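PDB 3BWG: uncharacterized HTH-type transcriptional regulator yydK from Bacillus subtilis subsp. subtilis, which probably binds DNA as a transcription factor of the GntR family, through an N-terminal winged helix-turn-helix domain joined to a UTRA domain. Local coordinates for residues B[58-61]-B[67-70]; B[15-20]-B[28-33]. All coordinates share one frame; numbering follows the deposited sequence.

Overall arrangement
Both contacts lie in the N-terminal winged helix-turn-helix domain and follow each other along the chain, their centres about 9 Å apart. Contact 1 is the beta hairpin of the wing: strand against strand, buried, held by backbone hydrogen bonds, with Phe68 CB over a face of the Phe60 ring. Contact 2 is smaller and only partly buried; helix 6-20 meets the loop ahead of helix 32-39 through apolar side chains. Leu29 ties the two together, since its N lies 2.7 Å from Ile67 O, a probable hydrogen bond, and its CD1 packs on Ile59 CG2. Residues of contact 1 also reach the second subunit, whereas no other chain of the assembly touches contact 2.

Contact 1 of 2, residues B[58-61]-B[67-70]; sequences AIFQ and IFVR
Phe60 and Phe68 form a hydrogen-bonded pair across an antiparallel beta hairpin, the wing of the winged helix-turn-helix domain. Phe60 N gives its hydrogen to Phe68 O at 2.9 Å, and Phe68 N returns the bond to Phe60 O at 2.8 Å, meeting that carbonyl almost head-on. A third bond, Arg70 N to Ala58 O at 3.0 Å, joins the chain just after the second strand to the residue just before the first. From Phe60 CB, chi1 of 70° sets CG between the backbone N and the carbonyl carbon and lays the ring against the partner strand. CD1 passes Arg70 CB, CE1 comes within 3.4 Å of Val69 O near the ring plane, and CZ lies 3.5 Å from Phe68 CB. That CB sits over one ring face as a CH-pi contact, while the two rings, planes at 24°, slide apart and barely overlap. A leucine here would probably leave Phe68 CB without the flat surface it rests on, and Phe175 of the second subunit without its ring partner. Arg70 keeps its CB against the backbone of Ile59, while its guanidinium leads away, NH1 forming a salt bridge with Asp177 of that subunit. On the side of the hairpin turned to helix 43-55, Ile59 and Ile67 run alongside each other, with Ile59 CD1 3.7 Å from Ile67 CG2.

Contact 2 of 2, residues B[15-20]-B[28-33]; sequences ETYIEE and KLPVLE
Leu29, Tyr17 and Ile18 give up the most surface where helix 6-20 meets the loop that leads into helix 32-39. Leu29 does its work with one methyl: CD2 lies 3.7 Å from Ile18 CG1 and 4.0 Å from Ile18 CD1, the two side chains crossing at about a right angle. The same methyl is 4.3 Å from Tyr17 CD1, so it is shared by neighbouring residues of the helix. Tyr17 reaches past it to Pro30. Its CG stands anti to the backbone N (chi1 176°), which carries the ring out from the helix to meet the proline coming from the opposite direction. Tyr17 CE1 is 4.1 Å from Pro30 CD, and Tyr17 OH is equally far from Pro30 CG. The contact is van der Waals packing, mostly between carbon atoms, and buries 149 Å² over both sides. The other methyl of Leu29, CD1, packs against the wing strands, and Ile18 also touches Val69 there, while Tyr17 stacks on His21 of its own chain. Just beyond Pro30, Val31 occupies the N-cap position of helix 32-39, the first helix of the predicted helix-turn-helix. Leu29 thus touches helix 6-20 and the wing from the loop ahead of the helix-turn-helix; this packing of first helix and wing around the helix-turn-helix is that of a winged-helix domain, consistent with the GntR family.

Contact 1 of 2, residues B[58-61]-B[67-70]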
loop_
_atom_site.group_PDB
_atom_site.type_symbol
_atom_site.label_atom_id
_atom_site.label_comp_id
_atom_site.label_asym_id
_atom_site.label_seq_id
_atom_site.Cartn_x
_atom_site.Cartn_y
_atom_site.Cartn_z
ATOM N N ALA B 58 -13.804 2.527 2.574
ATOM C CA ALA B 58 -14.916 3.020 1.783
ATOM C C ALA B 58 -15.281 4.435 2.216
ATOM O O ALA B 58 -15.615 5.265 1.390
ATOM C CB ALA B 58 -16.095 2.094 1.934
ATOM N N ILE B 59 -15.180 4.710 3.513
ATOM C CA ILE B 59 -15.554 6.012 4.081
ATOM C C ILE B 59 -14.541 6.416 5.123
ATOM O O ILE B 59 -13.790 5.584 5.598
ATOM C CB ILE B 59 -16.973 5.981 4.788
ATOM C CG1 ILE B 59 -16.927 5.100 6.035
ATOM C CG2 ILE B 59 -18.055 5.508 3.822
ATOM C CD1 ILE B 59 -18.209 5.137 6.887
ATOM N N PHE B 60 -14.542 7.704 5.466
ATOM C CA PHE B 60 -13.903 8.198 6.660
ATOM C C PHE B 60 -14.856 9.149 7.406
ATOM O O PHE B 60 -15.787 9.704 6.824
ATOM C CB PHE B 60 -12.530 8.857 6.361
ATOM C CG PHE B 60 -12.620 10.174 5.629
ATOM C CD1 PHE B 60 -12.734 10.207 4.238
ATOM C CD2 PHE B 60 -12.537 11.376 6.324
ATOM C CE1 PHE B 60 -12.794 11.408 3.543
ATOM C CE2 PHE B 60 -12.599 12.597 5.639
ATOM C CZ PHE B 60 -12.726 12.607 4.247
ATOM N N GLN B 61 -14.624 9.321 8.699
ATOM C CA GLN B 61 -15.484 10.154 9.514
ATOM C C GLN B 61 -14.697 11.271 10.192
ATOM O O GLN B 61 -13.609 11.039 10.696
ATOM C CB GLN B 61 -16.190 9.276 10.536
ATOM C CG GLN B 61 -16.841 8.061 9.867
ATOM C CD GLN B 61 -17.944 7.461 10.699
ATOM O OE1 GLN B 61 -17.859 6.297 11.099
ATOM N NE2 GLN B 61 -18.980 8.256 10.992
ATOM N N ILE B 67 -19.655 12.157 7.727
ATOM C CA ILE B 67 -19.223 10.901 7.118
ATOM C C ILE B 67 -18.985 11.197 5.655
ATOM O O ILE B 67 -19.875 11.735 5.008
ATOM C CB ILE B 67 -20.341 9.833 7.122
ATOM C CG1 ILE B 67 -21.001 9.683 8.501
ATOM C CG2 ILE B 67 -19.811 8.509 6.583
ATOM C CD1 ILE B 67 -22.508 9.287 8.410
ATOM N N PHE B 68 -17.796 10.832 5.153
ATOM C CA PHE B 68 -17.346 11.165 3.791
ATOM C C PHE B 68 -16.825 9.944 3.021
ATOM O O PHE B 68 -16.330 8.994 3.615
ATOM C CB PHE B 68 -16.233 12.242 3.876
ATOM C CG PHE B 68 -16.676 13.513 4.551
ATOM C CD1 PHE B 68 -17.239 14.545 3.807
ATOM C CD2 PHE B 68 -16.545 13.671 5.932
ATOM C CE1 PHE B 68 -17.670 15.709 4.420
ATOM C CE2 PHE B 68 -16.973 14.829 6.553
ATOM C CZ PHE B 68 -17.543 15.845 5.807
ATOM N N VAL B 69 -16.889 10.003 1.695
ATOM C CA VAL B 69 -16.386 8.941 0.833
ATOM C C VAL B 69 -14.843 9.008 0.890
ATOM O O VAL B 69 -14.268 10.090 0.790
ATOM C CB VAL B 69 -16.948 9.078 -0.637
ATOM C CG1 VAL B 69 -16.365 8.018 -1.583
ATOM C CG2 VAL B 69 -18.497 8.959 -0.657
ATOM N N ARG B 70 -14.215 7.849 1.050
ATOM C CA ARG B 70 -12.789 7.693 1.215
ATOM C C ARG B 70 -12.155 7.147 -0.065
ATOM O O ARG B 70 -11.016 7.506 -0.398
ATOM C CB ARG B 70 -12.514 6.739 2.415
ATOM C CG ARG B 70 -11.038 6.245 2.616
ATOM C CD ARG B 70 -10.019 7.359 2.756
ATOM N NE ARG B 70 -8.613 6.880 2.683
ATOM C CZ ARG B 70 -7.836 6.881 1.584
ATOM N NH1 ARG B 70 -8.295 7.310 0.430
ATOM N NH2 ARG B 70 -6.567 6.465 1.651
#

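Contact 2 of 2, residues B[15-20]-B[28-33]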
loop_
_atom_site.group_PDB
_atom_site.type_symbol
_atom_site.label_atom_id
_atom_site.label_comp_id
_atom_site.label_asym_id
_atom_site.label_seq_id
_atom_site.Cartn_x
_atom_site.Cartn_y
_atom_site.Cartn_z
ATOM N N GLU B 15 -22.481 1.173 0.021
ATOM C CA GLU B 15 -21.577 1.073 -1.137
ATOM C C GLU B 15 -22.279 1.260 -2.474
ATOM O O GLU B 15 -21.822 2.046 -3.279
ATOM C CB GLU B 15 -20.869 -0.272 -1.143
ATOM C CG GLU B 15 -19.554 -0.264 -0.390
ATOM C CD GLU B 15 -19.128 -1.643 0.073
ATOM O OE1 GLU B 15 -19.989 -2.556 0.168
ATOM O OE2 GLU B 15 -17.918 -1.809 0.357
ATOM N N THR B 16 -23.382 0.523 -2.698
ATOM C CA THR B 16 -24.242 0.667 -3.894
ATOM C C THR B 16 -24.743 2.097 -4.105
ATOM O O THR B 16 -24.728 2.616 -5.236
ATOM C CB THR B 16 -25.498 -0.269 -3.823
ATOM O OG1 THR B 16 -25.076 -1.633 -3.766
ATOM C CG2 THR B 16 -26.442 -0.066 -5.037
ATOM N N TYR B 17 -25.218 2.709 -3.025
ATOM C CA TYR B 17 -25.603 4.110 -3.042
ATOM C C TYR B 17 -24.454 5.030 -3.530
ATOM O O TYR B 17 -24.687 5.971 -4.295
ATOM C CB TYR B 17 -26.099 4.529 -1.655
ATOM C CG TYR B 17 -26.427 6.001 -1.564
ATOM C CD1 TYR B 17 -25.416 6.949 -1.289
ATOM C CD2 TYR B 17 -27.743 6.461 -1.791
ATOM C CE1 TYR B 17 -25.705 8.314 -1.214
ATOM C CE2 TYR B 17 -28.048 7.824 -1.709
ATOM C CZ TYR B 17 -27.022 8.747 -1.426
ATOM O OH TYR B 17 -27.305 10.086 -1.352
ATOM N N ILE B 18 -23.228 4.747 -3.063
ATOM C CA ILE B 18 -22.009 5.492 -3.425
ATOM C C ILE B 18 -21.722 5.393 -4.943
ATOM O O ILE B 18 -21.540 6.421 -5.628
ATOM C CB ILE B 18 -20.789 5.010 -2.554
ATOM C CG1 ILE B 18 -20.814 5.643 -1.156
ATOM C CG2 ILE B 18 -19.456 5.309 -3.232
ATOM C CD1 ILE B 18 -19.825 4.996 -0.133
ATOM N N GLU B 19 -21.693 4.148 -5.440
ATOM C CA GLU B 19 -21.580 3.817 -6.870
ATOM C C GLU B 19 -22.642 4.527 -7.704
ATOM O O GLU B 19 -22.323 5.235 -8.664
ATOM C CB GLU B 19 -21.734 2.304 -7.083
ATOM C CG GLU B 19 -20.449 1.483 -7.133
ATOM C CD GLU B 19 -19.333 1.978 -6.209
ATOM O OE1 GLU B 19 -18.216 2.169 -6.747
ATOM O OE2 GLU B 19 -19.543 2.164 -4.965
ATOM N N GLU B 20 -23.900 4.354 -7.312
ATOM C CA GLU B 20 -25.018 4.821 -8.135
ATOM C C GLU B 20 -25.057 6.324 -8.229
ATOM O O GLU B 20 -25.325 6.872 -9.292
ATOM C CB GLU B 20 -26.350 4.317 -7.603
ATOM C CG GLU B 20 -26.561 2.854 -7.838
ATOM C CD GLU B 20 -27.925 2.412 -7.372
ATOM O OE1 GLU B 20 -28.600 1.727 -8.174
ATOM O OE2 GLU B 20 -28.323 2.760 -6.224
ATOM N N LYS B 28 -19.928 14.055 1.022
ATOM C CA LYS B 28 -20.542 13.805 2.302
ATOM C C LYS B 28 -21.643 12.776 2.085
ATOM O O LYS B 28 -22.425 12.884 1.132
ATOM C CB LYS B 28 -21.145 15.114 2.825
ATOM C CG LYS B 28 -21.285 15.199 4.336
ATOM C CD LYS B 28 -21.880 16.537 4.748
ATOM C CE LYS B 28 -22.204 16.556 6.227
ATOM N NZ LYS B 28 -22.593 15.207 6.690
ATOM N N LEU B 29 -21.692 11.768 2.946
ATOM C CA LEU B 29 -22.820 10.828 2.947
ATOM C C LEU B 29 -23.997 11.334 3.807
ATOM O O LEU B 29 -23.842 12.283 4.598
ATOM C CB LEU B 29 -22.348 9.436 3.399
ATOM C CG LEU B 29 -21.454 8.864 2.292
ATOM C CD1 LEU B 29 -20.078 8.347 2.788
ATOM C CD2 LEU B 29 -22.198 7.806 1.501
ATOM N N PRO B 30 -25.191 10.730 3.632
ATOM C CA PRO B 30 -26.302 11.032 4.539
ATOM C C PRO B 30 -25.876 10.952 6.009
ATOM O O PRO B 30 -25.049 10.110 6.380
ATOM C CB PRO B 30 -27.315 9.940 4.212
ATOM C CG PRO B 30 -27.103 9.689 2.760
ATOM C CD PRO B 30 -25.596 9.778 2.581
ATOM N N VAL B 31 -26.442 11.844 6.820
ATOM C CA VAL B 31 -26.170 11.913 8.251
ATOM C C VAL B 31 -26.785 10.706 8.999
ATOM O O VAL B 31 -27.703 10.079 8.495
ATOM C CB VAL B 31 -26.597 13.310 8.801
ATOM C CG1 VAL B 31 -28.117 13.394 9.084
ATOM C CG2 VAL B 31 -25.796 13.678 10.015
ATOM N N LEU B 32 -26.264 10.364 10.179
ATOM C CA LEU B 32 -26.734 9.186 10.928
ATOM C C LEU B 32 -28.265 8.974 10.892
ATOM O O LEU B 32 -28.742 7.895 10.530
ATOM C CB LEU B 32 -26.280 9.256 12.392
ATOM C CG LEU B 32 -25.573 8.039 13.019
ATOM C CD1 LEU B 32 -25.057 8.363 14.435
ATOM C CD2 LEU B 32 -26.409 6.783 13.060
ATOM N N GLU B 33 -29.016 9.999 11.288
ATOM C CA GLU B 33 -30.462 9.902 11.395
ATOM C C GLU B 33 -31.134 9.612 10.050
ATOM O O GLU B 33 -32.193 9.003 10.014
ATOM C CB GLU B 33 -31.049 11.166 12.035
ATOM C CG GLU B 33 -30.984 11.196 13.590
ATOM C CD GLU B 33 -32.152 10.459 14.311
ATOM O OE1 GLU B 33 -32.069 10.303 15.562
ATOM O OE2 GLU B 33 -33.141 10.042 13.655
#